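3-oxoacyl-[acyl-carrier-protein] reductase (Sinorhizobium meliloti, PDB 3U9L) probably reduces 3-oxoacyl groups carried on acyl-carrier protein, using NADPH, as a member of the short-chain dehydrogenase/reductase family. Local coordinates at residues P260-H264 / F276-D280. Numbering follows the deposited sequence.
Sequences PFRVH and FSVLD
Arg262 reaches from strand 262-265, the last strand of the parallel Rossmann-type sheet, to Phe276 and Asp280, one turn apart on helix 272-289. Its CB points toward the helix, and Arg262 CG, set anti to the carbonyl carbon (chi1 -66°), lies 3.8 Å from Asp280 OD2. The chain then runs extended, bringing Arg262 CD to 3.3 Å from Asp280 OD2. Arg262 NE donates to Asp280 OD1 at 3.1 Å in a nearly straight salt-bridge hydrogen bond (165°), meeting the syn lone pair; carboxylate and guanidinium are nearly coplanar. Beyond NE the guanidinium lies flat on one face of the Phe276 ring, planes 9° apart, a cation-pi stack with Arg262 CZ 3.6 Å from the Phe276 centroid. Arg262 NH2 sits over the centre of that ring, and Arg262 NH1, 3.3 Å from Phe276 CE1, also forms a salt bridge with Asp168 OD1 of helix 158-179. The Phe261 ring presents its edge to Asp280 OD1, with Phe261 CE2 at 4.0 Å. Two residues on from Arg262, on the same face of the strand, His264 CE1 packs 3.6 Å from Phe276 CB, while a water joins His264 NE2 to Asp280 OD2. A leucine in place of Arg262 would probably leave Asp280 and Asp168 without their cationic mate. One buried positive charge thus ties the outermost strand of this chain's sheet to two helices and probably favours the ionised form of both carboxylates.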
loop_
_atom_site.group_PDB
_atom_site.type_symbol
_atom_site.label_atom_id
_atom_site.label_comp_id
_atom_site.label_asym_id
_atom_site.label_seq_id
_atom_site.Cartn_x
_atom_site.Cartn_y
_atom_site.Cartn_z
ATOM N N PRO A 260 16.105 13.205 11.022
ATOM C CA PRO A 260 14.657 13.401 10.896
ATOM C C PRO A 260 14.040 12.078 10.488
ATOM O O PRO A 260 14.697 11.351 9.744
ATOM C CB PRO A 260 14.510 14.384 9.725
ATOM C CG PRO A 260 15.943 14.511 9.067
ATOM C CD PRO A 260 16.902 13.681 9.867
ATOM N N PHE A 261 12.802 11.819 10.895
ATOM C CA PHE A 261 12.054 10.652 10.431
ATOM C C PHE A 261 11.595 10.712 8.929
ATOM O O PHE A 261 11.715 9.732 8.246
ATOM C CB PHE A 261 10.838 10.409 11.342
ATOM C CG PHE A 261 10.098 9.134 11.040
ATOM C CD1 PHE A 261 10.688 7.910 11.277
ATOM C CD2 PHE A 261 8.808 9.164 10.522
ATOM C CE1 PHE A 261 10.019 6.728 11.004
ATOM C CE2 PHE A 261 8.115 7.975 10.253
ATOM C CZ PHE A 261 8.729 6.753 10.491
ATOM N N ARG A 262 11.151 11.870 8.484
ATOM C CA ARG A 262 10.815 12.102 7.090
ATOM C C ARG A 262 11.416 13.389 6.579
ATOM O O ARG A 262 11.488 14.330 7.311
ATOM C CB ARG A 262 9.324 12.161 6.847
ATOM C CG ARG A 262 8.588 10.941 7.063
ATOM C CD ARG A 262 7.176 11.126 6.723
ATOM N NE ARG A 262 6.447 9.917 6.962
ATOM C CZ ARG A 262 6.373 8.907 6.135
ATOM N NH1 ARG A 262 5.702 7.857 6.499
ATOM N NH2 ARG A 262 6.679 9.050 4.894
ATOM N N VAL A 263 11.804 13.423 5.314
ATOM C CA VAL A 263 12.331 14.667 4.724
ATOM C C VAL A 263 11.505 14.816 3.453
ATOM O O VAL A 263 11.403 13.876 2.664
ATOM C CB VAL A 263 13.879 14.623 4.429
ATOM C CG1 VAL A 263 14.341 15.867 3.695
ATOM C CG2 VAL A 263 14.683 14.493 5.720
ATOM N N HIS A 264 10.854 15.966 3.310
ATOM C CA HIS A 264 9.978 16.278 2.180
ATOM C C HIS A 264 10.769 17.094 1.155
ATOM O O HIS A 264 11.358 18.118 1.497
ATOM C CB HIS A 264 8.695 16.979 2.672
ATOM C CG HIS A 264 7.899 16.122 3.616
ATOM N ND1 HIS A 264 7.061 15.115 3.180
ATOM C CD2 HIS A 264 7.868 16.065 4.973
ATOM C CE1 HIS A 264 6.552 14.483 4.229
ATOM N NE2 HIS A 264 7.029 15.024 5.327
ATOM N N PHE A 276 1.689 13.859 5.808
ATOM C CA PHE A 276 2.534 12.998 6.607
ATOM C C PHE A 276 2.801 13.546 7.997
ATOM O O PHE A 276 3.005 12.796 8.916
ATOM C CB PHE A 276 3.874 12.684 5.922
ATOM C CG PHE A 276 3.815 11.479 4.975
ATOM C CD1 PHE A 276 3.401 10.238 5.420
ATOM C CD2 PHE A 276 4.174 11.603 3.639
ATOM C CE1 PHE A 276 3.341 9.148 4.538
ATOM C CE2 PHE A 276 4.119 10.507 2.742
ATOM C CZ PHE A 276 3.721 9.281 3.209
ATOM N N SER A 277 2.848 14.848 8.152
ATOM C CA SER A 277 3.161 15.338 9.455
ATOM C C SER A 277 1.954 15.101 10.403
ATOM O O SER A 277 2.134 14.814 11.596
ATOM C CB SER A 277 3.596 16.807 9.361
ATOM O OG SER A 277 2.390 17.555 9.360
ATOM N N VAL A 278 0.733 15.175 9.882
ATOM C CA VAL A 278 -0.439 14.686 10.622
ATOM C C VAL A 278 -0.383 13.171 10.863
ATOM O O VAL A 278 -0.519 12.713 12.024
ATOM C CB VAL A 278 -1.801 15.063 9.930
ATOM C CG1 VAL A 278 -2.965 14.348 10.630
ATOM C CG2 VAL A 278 -1.993 16.595 9.940
ATOM N N LEU A 279 -0.169 12.361 9.816
ATOM C CA LEU A 279 -0.069 10.898 10.082
ATOM C C LEU A 279 1.033 10.533 11.084
ATOM O O LEU A 279 0.817 9.664 11.941
ATOM C CB LEU A 279 0.167 10.036 8.839
ATOM C CG LEU A 279 -0.898 10.204 7.750
ATOM C CD1 LEU A 279 -0.641 9.258 6.562
ATOM C CD2 LEU A 279 -2.335 10.060 8.252
ATOM N N ASP A 280 2.225 11.115 10.925
ATOM C CA ASP A 280 3.328 10.854 11.836
ATOM C C ASP A 280 2.915 11.181 13.303
ATOM O O ASP A 280 3.323 10.494 14.232
ATOM C CB ASP A 280 4.546 11.714 11.490
ATOM C CG ASP A 280 5.219 11.288 10.159
ATOM O OD1 ASP A 280 4.862 10.206 9.595
ATOM O OD2 ASP A 280 6.123 12.034 9.687
HETATM O O HOH W 1 6.383 14.691 7.927
#